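Local coordinates for tailspike protein (Siphovirus 9NA, PDB 3RIQ), which binds the lipopolysaccharide receptor on Salmonella and, as an endorhamnosidase, cleaves its O-antigen chains, at the interface of chains A and B. Numbering follows the deposited sequence. Chains: chain A/B, Tailspike protein.

Contact 1: the interface of chains A and B. Residues chain A 160, 162, 182-183; chain B 155, 157, 175, 177.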
ATOM      1  N   HIS A 160      -7.479 -11.683 -22.270  1.00 10.57           N
ATOM      2  CA  HIS A 160      -8.451 -12.554 -21.607  1.00  9.71           C
ATOM      3  C   HIS A 160      -8.352 -14.028 -21.969  1.00 11.09           C
ATOM      4  O   HIS A 160      -9.354 -14.684 -22.253  1.00 10.95           O
ATOM      5  CB  HIS A 160      -9.884 -12.041 -21.826  1.00 10.78           C
ATOM      6  CG  HIS A 160     -10.054 -10.574 -21.553  1.00 10.37           C
ATOM      7  ND1 HIS A 160     -10.266  -9.637 -22.550  1.00 12.65           N
ATOM      8  CD2 HIS A 160     -10.067  -9.892 -20.384  1.00 11.04           C
ATOM      9  CE1 HIS A 160     -10.396  -8.436 -22.005  1.00 11.34           C
ATOM     10  NE2 HIS A 160     -10.271  -8.564 -20.689  1.00 12.04           N
ATOM     11  N   GLU A 162      -8.214 -18.007 -21.587  1.00 10.90           N
ATOM     12  CA  GLU A 162      -8.885 -18.968 -20.696  1.00 11.39           C
ATOM     13  C   GLU A 162      -8.260 -20.352 -20.825  1.00 11.84           C
ATOM     14  O   GLU A 162      -7.478 -20.610 -21.761  1.00 11.75           O
ATOM     15  CB  GLU A 162     -10.370 -19.083 -21.090  1.00 12.08           C
ATOM     16  CG  GLU A 162     -11.092 -17.749 -21.194  1.00 12.92           C
ATOM     17  CD  GLU A 162     -12.601 -17.873 -21.355  1.00 15.45           C
ATOM     18  OE1 GLU A 162     -13.134 -18.986 -21.615  1.00 19.13           O
ATOM     19  OE2 GLU A 162     -13.289 -16.845 -21.220  1.00 14.75           O
ATOM     20  N   ARG A 182      -8.458 -15.457 -17.310  1.00 11.22           N
ATOM     21  CA  ARG A 182      -9.714 -15.618 -16.562  1.00 10.90           C
ATOM     22  C   ARG A 182     -10.425 -16.867 -17.031  1.00 11.18           C
ATOM     23  O   ARG A 182     -10.080 -17.377 -18.102  1.00 11.31           O
ATOM     24  CB  ARG A 182     -10.598 -14.392 -16.785  1.00 10.72           C
ATOM     25  CG  ARG A 182     -10.921 -14.067 -18.264  1.00 11.84           C
ATOM     26  CD  ARG A 182     -11.635 -12.684 -18.374  1.00 12.33           C
ATOM     27  NE  ARG A 182     -12.963 -12.701 -17.778  1.00 12.20           N
ATOM     28  CZ  ARG A 182     -14.067 -13.079 -18.426  1.00 12.83           C
ATOM     29  NH1 ARG A 182     -13.992 -13.540 -19.689  1.00 12.76           N
ATOM     30  NH2 ARG A 182     -15.243 -13.076 -17.789  1.00 14.35           N
ATOM     31  N   ASN A 183     -11.372 -17.382 -16.232  1.00 11.65           N
ATOM     32  CA  ASN A 183     -11.891 -18.725 -16.501  1.00 12.05           C
ATOM     33  C   ASN A 183     -10.738 -19.690 -16.816  1.00 12.05           C
ATOM     34  O   ASN A 183     -10.750 -20.395 -17.848  1.00 12.26           O
ATOM     35  CB  ASN A 183     -12.889 -18.686 -17.656  1.00 12.70           C
ATOM     36  CG  ASN A 183     -14.007 -17.698 -17.418  1.00 13.38           C
ATOM     37  OD1 ASN A 183     -14.652 -17.727 -16.375  1.00 18.15           O
ATOM     38  ND2 ASN A 183     -14.265 -16.823 -18.409  1.00 13.96           N
TER
ATOM     39  N   ASN B 155     -20.235 -15.197 -18.881  1.00 12.70           N
ATOM     40  CA  ASN B 155     -18.939 -14.955 -19.553  1.00 11.85           C
ATOM     41  C   ASN B 155     -19.034 -13.888 -20.646  1.00 12.42           C
ATOM     42  O   ASN B 155     -18.748 -14.151 -21.830  1.00 13.49           O
ATOM     43  CB  ASN B 155     -18.315 -16.235 -20.132  1.00 12.65           C
ATOM     44  CG  ASN B 155     -16.867 -16.043 -20.431  1.00 13.27           C
ATOM     45  OD1 ASN B 155     -16.220 -15.161 -19.840  1.00 14.85           O
ATOM     46  ND2 ASN B 155     -16.334 -16.823 -21.374  1.00 14.28           N
ATOM     47  N   ILE B 157     -17.884  -9.851 -21.623  1.00 10.35           N
ATOM     48  CA  ILE B 157     -17.013  -8.734 -21.245  1.00 10.45           C
ATOM     49  C   ILE B 157     -17.598  -7.435 -21.773  1.00 10.53           C
ATOM     50  O   ILE B 157     -17.924  -7.356 -22.956  1.00 11.52           O
ATOM     51  CB  ILE B 157     -15.536  -8.951 -21.793  1.00 10.21           C
ATOM     52  CG1 ILE B 157     -14.954 -10.286 -21.280  1.00 12.06           C
ATOM     53  CG2 ILE B 157     -14.639  -7.742 -21.419  1.00 11.80           C
ATOM     54  CD1 ILE B 157     -13.590 -10.616 -21.856  1.00 12.26           C
ATOM     55  N   HIS B 175     -19.595 -14.613 -14.322  1.00 10.94           N
ATOM     56  CA  HIS B 175     -18.380 -14.280 -15.069  1.00 11.55           C
ATOM     57  C   HIS B 175     -18.599 -13.104 -16.003  1.00 11.78           C
ATOM     58  O   HIS B 175     -18.116 -13.098 -17.158  1.00 13.02           O
ATOM     59  CB  HIS B 175     -17.789 -15.520 -15.743  1.00 12.88           C
ATOM     60  CG  HIS B 175     -17.338 -16.549 -14.749  1.00 17.86           C
ATOM     61  ND1 HIS B 175     -16.162 -16.424 -14.036  1.00 24.44           N
ATOM     62  CD2 HIS B 175     -17.952 -17.657 -14.279  1.00 23.19           C
ATOM     63  CE1 HIS B 175     -16.051 -17.442 -13.199  1.00 23.91           C
ATOM     64  NE2 HIS B 175     -17.131 -18.199 -13.322  1.00 26.81           N
ATOM     65  N   LEU B 177     -17.376  -9.539 -16.759  1.00 10.68           N
ATOM     66  CA  LEU B 177     -16.263  -8.612 -16.469  1.00 10.40           C
ATOM     67  C   LEU B 177     -16.574  -7.269 -17.068  1.00 10.11           C
ATOM     68  O   LEU B 177     -16.784  -7.184 -18.283  1.00 10.89           O
ATOM     69  CB  LEU B 177     -14.955  -9.160 -17.089  1.00 10.38           C
ATOM     70  CG  LEU B 177     -13.764  -8.190 -17.065  1.00 11.48           C
ATOM     71  CD1 LEU B 177     -13.335  -7.822 -15.598  1.00 12.61           C
ATOM     72  CD2 LEU B 177     -12.589  -8.851 -17.805  1.00 11.24           C
TER
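The amide oxygen OD1 of B:Asn155 is gripped from chain A by A:Arg182 and A:Asn183. A:Arg182 NH1 gives the main bond, 2.8 Å from B:Asn155 OD1. The donor arrives in the plane of the carbonyl with a C=O...N angle of 150°, while the oxygen is tilted somewhat out of the guanidinium plane. Weaker bonds to the same oxygen come from A:Arg182 NH2 and from A:Asn183 ND2, whose amide stands almost perpendicular to that of B:Asn155. The other branch of the B:Asn155 amide, ND2, meets A:Glu162 tip to tip, 3.0 Å from OE2 on the syn lone pair of the carboxylate. A:Glu162 OE2 also accepts from A:Asn183 ND2 at 3.0 Å, this donor standing above the carboxylate plane, and the carboxylate probably helps to position this asparagine, whose own bond to B:Asn155 OD1 is weak. A looser salt bridge joins A:Glu162 OE2 to A:Arg182 NH1 and probably steadies the guanidinium. That group is reached by a bend at chi3 (-67°), and it lies between A:Asn183 ND2 over one face and B:Ile157 CG1 over the other. A:Arg182 NH2 hydrogen-bonds the backbone oxygen O of B:His175, 2.9 Å away. A:Asn183 OD1 sits over one face of the B:His175 imidazole, near the rim, 3.1 Å from ND1; from above the ring this is unlikely to be a good hydrogen bond. Beside the polar cluster, B:Ile157 puts its CD1 methyl over the face of the A:His160 ring, 3.6 Å from the centroid, while B:Leu177 CD2 touches the NE2 and CD2 side of that ring and packs against A:Arg182 CD. The patch lies between neighbouring right-handed beta-helices: B:Ile157 and B:Leu177 belong to strands 156-159 and 176-179, A:Glu162 starts strand 162-163, and A:Arg182 and A:Asn183 lie just before strand 184-186.

Contact 2: the interface of chains A and B. Residues chain A 209-210, 237, 269; chain B 236-237, 268.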
ATOM      1  N   GLY A 209      -3.216  -8.483 -14.584  1.00  9.58           N
ATOM      2  CA  GLY A 209      -4.659  -8.682 -14.376  1.00  9.91           C
ATOM      3  C   GLY A 209      -5.025 -10.133 -14.218  1.00 10.52           C
ATOM      4  O   GLY A 209      -4.220 -11.021 -14.559  1.00 11.70           O
ATOM      5  N   GLY A 210      -6.261 -10.380 -13.744  1.00  9.97           N
ATOM      6  CA  GLY A 210      -6.868 -11.702 -13.832  1.00 10.52           C
ATOM      7  C   GLY A 210      -6.574 -12.668 -12.704  1.00 10.31           C
ATOM      8  O   GLY A 210      -6.133 -12.286 -11.604  1.00 10.20           O
ATOM      9  N   ASP A 237      -1.016  -7.350 -10.630  1.00 10.55           N
ATOM     10  CA  ASP A 237      -2.499  -7.447 -10.427  1.00 10.81           C
ATOM     11  C   ASP A 237      -3.035  -8.832 -10.761  1.00 11.08           C
ATOM     12  O   ASP A 237      -3.983  -8.960 -11.565  1.00 12.69           O
ATOM     13  CB  ASP A 237      -3.242  -6.409 -11.274  1.00 10.96           C
ATOM     14  CG  ASP A 237      -2.905  -4.985 -10.901  1.00 12.01           C
ATOM     15  OD1 ASP A 237      -2.534  -4.733  -9.740  1.00 13.12           O
ATOM     16  OD2 ASP A 237      -3.043  -4.099 -11.782  1.00 13.87           O
ATOM     17  N   ASN A 269       1.412  -6.453  -6.702  1.00 11.48           N
ATOM     18  CA  ASN A 269       0.017  -6.774  -6.420  1.00 11.14           C
ATOM     19  C   ASN A 269      -0.349  -8.174  -6.864  1.00 11.37           C
ATOM     20  O   ASN A 269      -1.125  -8.384  -7.821  1.00 12.88           O
ATOM     21  CB  ASN A 269      -0.953  -5.740  -6.998  1.00 12.32           C
ATOM     22  CG  ASN A 269      -2.349  -5.877  -6.399  1.00 13.83           C
ATOM     23  OD1 ASN A 269      -2.501  -6.579  -5.405  1.00 17.24           O
ATOM     24  ND2 ASN A 269      -3.362  -5.290  -7.030  1.00 13.79           N
TER
ATOM     25  N   ARG B 236     -12.135  -3.822  -8.422  1.00  9.65           N
ATOM     26  CA  ARG B 236     -10.716  -3.422  -8.345  1.00  9.90           C
ATOM     27  C   ARG B 236     -10.479  -2.131  -9.113  1.00 10.33           C
ATOM     28  O   ARG B 236     -11.045  -1.977 -10.205  1.00 11.04           O
ATOM     29  CB  ARG B 236      -9.811  -4.540  -8.888  1.00 11.14           C
ATOM     30  CG  ARG B 236      -8.328  -4.167  -8.888  1.00 11.47           C
ATOM     31  CD  ARG B 236      -7.401  -5.339  -9.156  1.00 12.57           C
ATOM     32  NE  ARG B 236      -7.657  -6.123 -10.377  1.00 13.47           N
ATOM     33  CZ  ARG B 236      -7.118  -5.862 -11.572  1.00 14.76           C
ATOM     34  NH1 ARG B 236      -6.388  -4.749 -11.744  1.00 14.93           N
ATOM     35  NH2 ARG B 236      -7.310  -6.709 -12.604  1.00 16.78           N
ATOM     36  N   ASP B 237      -9.692  -1.209  -8.524  1.00 10.55           N
ATOM     37  CA  ASP B 237      -9.217   0.019  -9.245  1.00 10.81           C
ATOM     38  C   ASP B 237     -10.374   0.883  -9.728  1.00 11.08           C
ATOM     39  O   ASP B 237     -10.439   1.227 -10.928  1.00 12.69           O
ATOM     40  CB  ASP B 237      -8.337  -0.350 -10.443  1.00 10.96           C
ATOM     41  CG  ASP B 237      -7.068  -1.069 -10.050  1.00 12.01           C
ATOM     42  OD1 ASP B 237      -6.582  -0.871  -8.923  1.00 13.12           O
ATOM     43  OD2 ASP B 237      -6.534  -1.825 -10.902  1.00 13.87           O
ATOM     44  N   ASP B 268     -10.399  -4.189  -3.978  1.00 10.18           N
ATOM     45  CA  ASP B 268      -8.987  -3.785  -4.011  1.00 11.56           C
ATOM     46  C   ASP B 268      -8.836  -2.441  -4.728  1.00 11.59           C
ATOM     47  O   ASP B 268      -9.098  -2.362  -5.930  1.00 12.70           O
ATOM     48  CB  ASP B 268      -8.158  -4.883  -4.720  1.00 12.09           C
ATOM     49  CG  ASP B 268      -6.701  -4.478  -4.982  1.00 12.30           C
ATOM     50  OD1 ASP B 268      -6.159  -3.574  -4.308  1.00 13.88           O
ATOM     51  OD2 ASP B 268      -6.071  -5.120  -5.864  1.00 15.41           O
TER
HETATM   52  O   HOH W   1      -3.851  -1.807 -10.780  0.33 15.64           O
HETATM   53  O   HOH W   2      -8.953  -9.299 -12.597  1.00 20.89           O
HETATM   54  O   HOH W   3      -4.712  -4.399 -13.957  1.00 21.74           O
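A polar, partly water-mediated interface joins two right-handed beta-helices of the P22 tailspike family here, helping to hold neighbouring subunits of the trimer side by side. A:Asn269 and B:Asp268 reach across it tip to tip: amide ND2 of A:Asn269 lies 3.0 Å from B:Asp268 OD2 on the syn lone pair of the carboxylate, in a nearly straight bond (163° at the hydrogen) with the two planes turned 83° apart. The same A:Asn269 ND2 also donates to A:Asp237 OD1 at 2.9 Å, which fixes the rotation of the amide and bridges two carboxylates of different chains. Next to this pair, B:Arg236 sends its guanidinium across to A:Asp237. Its chain runs extended from the backbone, CG anti to N (chi1 178°), then bends at chi3, and the group comes to rest with A:Asp237 CB over one face. B:Arg236 NH1 forms a long salt bridge with A:Asp237 OD2, 3.4 Å away. Within its own chain, B:Arg236 NH1 makes a shorter one with B:Asp237 OD2, 3.0 Å away, weak as a hydrogen bond. A:Asp237 OD2 and B:Asp237 OD2 are 4.3 Å apart; if both are charged, the arginine between them would be expected to offset their repulsion. Water 1 bridges these same oxygens, lying 2.6 Å from A:Asp237 OD2. Waters 2 and 3 lie at the guanidinium edge, in its plane: water 3 links NH1 to A:Asp237 OD2, and water 2 connects NH2 to the backbone N of A:Gly210. B:Arg236 NH2 also lies against A:Gly209 CA, 3.7 Å away. B:Arg236 and B:Asp268 end strands 234-236 and 266-268, whereas A:Asp237 and A:Asn269 occupy the positions directly after the same strands in chain A.

About 14 Å separates the centres of contact 1 and contact 2, which share no residue and follow one another along the same A-B seam. Contact 1 draws on residues 155-183 and contact 2 on residues 209-269, so successive stretches of the beta-helix are pinned to the neighbouring chain in sequence order. The two chains contribute largely non-equivalent residues, although Asp237 takes part from both in contact 2. Such a non-two-fold pairing suits the three-chain deposited assembly. Consecutive contacts of this kind, repeated between the three chains, probably help to keep the beta-helices in register.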